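Local coordinates for protein sulfoquinovosidase (Escherichia coli, PDB 5AEG) that hydrolyses sulfoquinovosyl diacylglycerides and simple sulfoquinovosides such as sulfoquinovosyl glycerol, releasing the sulfosugar sulfoquinovose, at residues S465-A470 and T531-T536. Numbering follows the deposited sequence.
Sequences STMMWA and TPMMRT
Arg535 drives one terminal nitrogen, NH2, onto a face of the Trp469 indole, stopping 3.2 Å from Trp469 CD1. Arg535 CZ lies 4.7 Å from the centroid of the five-membered ring. It sits 17° off the ring normal, which makes this a cation-pi contact. The two planes are 87° apart, and the guanidinium therefore meets the indole by its edge rather than by flat stacking. Arg535 runs extended to CD and then bends at chi3 (54°), which brings NH2 over the indole. Asp504 links the pair a second time: OD1 forms a salt bridge with Arg535 NH2, while OD2 accepts a hydrogen bond from Trp469 NE1. Arg535 NE is held by His502, so the guanidinium's rotation is probably well fixed. With an alanine at Trp469, the arginine is likely to lose its aromatic partner and Asp504 OD2 the indole N-H that it accepts.

Nearer the start of each segment, the contact is apolar. Met467 doubles back at chi2 and chi3, bringing its methyl CE within 3.8 Å of Met533 SD, and equally near Met533 CB. The closest CA atoms, those of Met467 and Met533, remain 9.1 Å apart and no hydrogen bond crosses, because strand 501-505 runs between strands 468-469 and 534-536. Side chains thus meet across the buried interior of the GH31 (beta/alpha)8 (TIM) barrel, as second-shell packing between two barrel strands beside the catalytic nucleophile Asp405, which Trp469 touches, and the substrate-binding His537.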
ATOM      1  N   SER A 465       2.561  -4.056  -9.215  1.00 24.23           N
ATOM      2  CA  SER A 465       2.195  -4.991  -8.093  1.00 20.16           C
ATOM      3  C   SER A 465       0.803  -5.541  -8.417  1.00 20.70           C
ATOM      4  O   SER A 465      -0.188  -4.789  -8.507  1.00 21.59           O
ATOM      5  CB  SER A 465       2.173  -4.323  -6.745  1.00 21.88           C
ATOM      6  OG  SER A 465       1.765  -5.256  -5.769  1.00 22.22           O
ATOM      7  N   THR A 466       0.692  -6.847  -8.559  1.00 20.46           N
ATOM      8  CA  THR A 466      -0.552  -7.433  -8.880  1.00 20.73           C
ATOM      9  C   THR A 466      -1.557  -7.448  -7.701  1.00 22.81           C
ATOM     10  O   THR A 466      -2.754  -7.695  -7.916  1.00 19.77           O
ATOM     11  CB  THR A 466      -0.339  -8.903  -9.347  1.00 21.09           C
ATOM     12  OG1 THR A 466       0.616  -9.574  -8.473  1.00 20.06           O
ATOM     13  CG2 THR A 466       0.285  -8.911 -10.809  1.00 22.18           C
ATOM     14  N   MET A 467      -1.077  -7.223  -6.490  1.00 20.77           N
ATOM     15  CA  MET A 467      -1.962  -7.166  -5.293  1.00 21.36           C
ATOM     16  C   MET A 467      -1.219  -6.540  -4.180  1.00 20.21           C
ATOM     17  O   MET A 467      -0.032  -6.922  -3.932  1.00 19.84           O
ATOM     18  CB  MET A 467      -2.368  -8.592  -4.894  1.00 21.80           C
ATOM     19  CG  MET A 467      -3.045  -8.693  -3.558  1.00 22.41           C
ATOM     20  SD  MET A 467      -4.693  -7.957  -3.384  1.00 19.92           S
ATOM     21  CE  MET A 467      -5.632  -9.189  -4.319  1.00 21.33           C
ATOM     22  N   MET A 468      -1.845  -5.574  -3.496  1.00 19.57           N
ATOM     23  CA  MET A 468      -1.277  -5.044  -2.287  1.00 17.78           C
ATOM     24  C   MET A 468      -1.865  -5.806  -1.082  1.00 19.73           C
ATOM     25  O   MET A 468      -3.023  -6.211  -1.070  1.00 18.22           O
ATOM     26  CB  MET A 468      -1.480  -3.522  -2.112  1.00 19.41           C
ATOM     27  CG  MET A 468      -1.047  -2.682  -3.275  1.00 18.49           C
ATOM     28  SD  MET A 468       0.639  -2.921  -3.750  1.00 20.48           S
ATOM     29  CE  MET A 468       1.574  -2.665  -2.291  1.00 23.36           C
ATOM     30  N   TRP A 469      -1.020  -5.998  -0.055  1.00 20.67           N
ATOM     31  CA  TRP A 469      -1.524  -6.398   1.260  1.00 19.63           C
ATOM     32  C   TRP A 469      -1.136  -5.345   2.264  1.00 20.13           C
ATOM     33  O   TRP A 469      -0.078  -4.706   2.163  1.00 19.21           O
ATOM     34  CB  TRP A 469      -1.247  -7.845   1.659  1.00 23.07           C
ATOM     35  CG  TRP A 469      -0.323  -8.126   2.820  1.00 19.57           C
ATOM     36  CD1 TRP A 469      -0.665  -8.339   4.136  1.00 17.99           C
ATOM     37  CD2 TRP A 469       1.107  -8.320   2.746  1.00 22.66           C
ATOM     38  NE1 TRP A 469       0.467  -8.567   4.865  1.00 18.69           N
ATOM     39  CE2 TRP A 469       1.560  -8.507   4.041  1.00 19.18           C
ATOM     40  CE3 TRP A 469       2.044  -8.216   1.702  1.00 26.08           C
ATOM     41  CZ2 TRP A 469       2.945  -8.688   4.344  1.00 27.58           C
ATOM     42  CZ3 TRP A 469       3.381  -8.416   1.989  1.00 25.84           C
ATOM     43  CH2 TRP A 469       3.820  -8.580   3.311  1.00 24.71           C
ATOM     44  N   ALA A 470      -1.925  -5.280   3.331  1.00 16.87           N
ATOM     45  CA  ALA A 470      -1.776  -4.216   4.296  1.00 17.85           C
ATOM     46  C   ALA A 470      -0.604  -4.344   5.295  1.00 17.31           C
ATOM     47  O   ALA A 470      -0.509  -3.563   6.202  1.00 18.50           O
ATOM     48  CB  ALA A 470      -3.076  -4.047   5.054  1.00 18.79           C
ATOM     49  N   THR A 531     -13.663  -8.550   0.713  1.00 17.25           N
ATOM     50  CA  THR A 531     -12.495  -7.948   0.062  1.00 17.49           C
ATOM     51  C   THR A 531     -12.151  -8.867  -1.103  1.00 19.69           C
ATOM     52  O   THR A 531     -12.731  -9.959  -1.224  1.00 18.24           O
ATOM     53  CB  THR A 531     -11.268  -7.765   1.000  1.00 19.03           C
ATOM     54  OG1 THR A 531     -10.726  -9.047   1.295  1.00 18.24           O
ATOM     55  CG2 THR A 531     -11.620  -7.045   2.213  1.00 18.01           C
ATOM     56  N   PRO A 532     -11.215  -8.461  -2.000  1.00 19.37           N
ATOM     57  CA  PRO A 532     -10.978  -9.366  -3.083  1.00 20.17           C
ATOM     58  C   PRO A 532     -10.074 -10.607  -2.845  1.00 20.08           C
ATOM     59  O   PRO A 532      -9.833 -11.411  -3.799  1.00 21.37           O
ATOM     60  CB  PRO A 532     -10.366  -8.481  -4.196  1.00 21.74           C
ATOM     61  CG  PRO A 532      -9.804  -7.343  -3.511  1.00 24.46           C
ATOM     62  CD  PRO A 532     -10.706  -7.100  -2.276  1.00 22.34           C
ATOM     63  N   MET A 533      -9.568 -10.803  -1.635  1.00 19.31           N
ATOM     64  CA  MET A 533      -8.684 -11.963  -1.407  1.00 19.40           C
ATOM     65  C   MET A 533      -8.747 -12.320   0.070  1.00 18.85           C
ATOM     66  O   MET A 533      -8.661 -11.428   0.898  1.00 18.55           O
ATOM     67  CB  MET A 533      -7.250 -11.637  -1.867  1.00 19.01           C
ATOM     68  CG  MET A 533      -6.275 -12.774  -1.646  1.00 20.37           C
ATOM     69  SD  MET A 533      -4.744 -12.400  -2.464  1.00 21.50           S
ATOM     70  CE  MET A 533      -3.715 -13.696  -1.752  1.00 22.27           C
ATOM     71  N   MET A 534      -8.871 -13.595   0.350  1.00 17.62           N
ATOM     72  CA  MET A 534      -8.870 -14.149   1.675  1.00 17.45           C
ATOM     73  C   MET A 534      -7.586 -14.970   1.905  1.00 18.65           C
ATOM     74  O   MET A 534      -7.345 -15.946   1.176  1.00 19.32           O
ATOM     75  CB  MET A 534     -10.050 -15.090   1.891  1.00 18.60           C
ATOM     76  CG  MET A 534     -11.401 -14.364   1.857  1.00 18.82           C
ATOM     77  SD  MET A 534     -12.750 -15.379   2.437  1.00 20.77           S
ATOM     78  CE  MET A 534     -12.557 -15.506   4.246  1.00 21.70           C
ATOM     79  N   ARG A 535      -6.780 -14.568   2.898  1.00 17.76           N
ATOM     80  CA  ARG A 535      -5.482 -15.239   3.158  1.00 18.80           C
ATOM     81  C   ARG A 535      -5.157 -15.040   4.615  1.00 18.58           C
ATOM     82  O   ARG A 535      -5.272 -13.902   5.110  1.00 16.93           O
ATOM     83  CB  ARG A 535      -4.360 -14.666   2.272  1.00 18.07           C
ATOM     84  CG  ARG A 535      -3.001 -15.335   2.598  1.00 18.82           C
ATOM     85  CD  ARG A 535      -1.843 -14.691   1.912  1.00 19.04           C
ATOM     86  NE  ARG A 535      -1.769 -13.216   2.185  1.00 17.73           N
ATOM     87  CZ  ARG A 535      -1.338 -12.699   3.326  1.00 19.47           C
ATOM     88  NH1 ARG A 535      -0.957 -13.466   4.378  1.00 21.14           N
ATOM     89  NH2 ARG A 535      -1.317 -11.373   3.513  1.00 18.54           N
ATOM     90  N   THR A 536      -4.846 -16.146   5.317  1.00 18.07           N
ATOM     91  CA  THR A 536      -4.476 -16.095   6.693  1.00 17.45           C
ATOM     92  C   THR A 536      -2.962 -15.992   6.925  1.00 17.71           C
ATOM     93  O   THR A 536      -2.139 -16.068   5.965  1.00 18.96           O
ATOM     94  CB  THR A 536      -5.044 -17.314   7.443  1.00 17.19           C
ATOM     95  OG1 THR A 536      -4.262 -18.456   7.203  1.00 18.00           O
ATOM     96  CG2 THR A 536      -6.499 -17.611   7.072  1.00 17.66           C
TER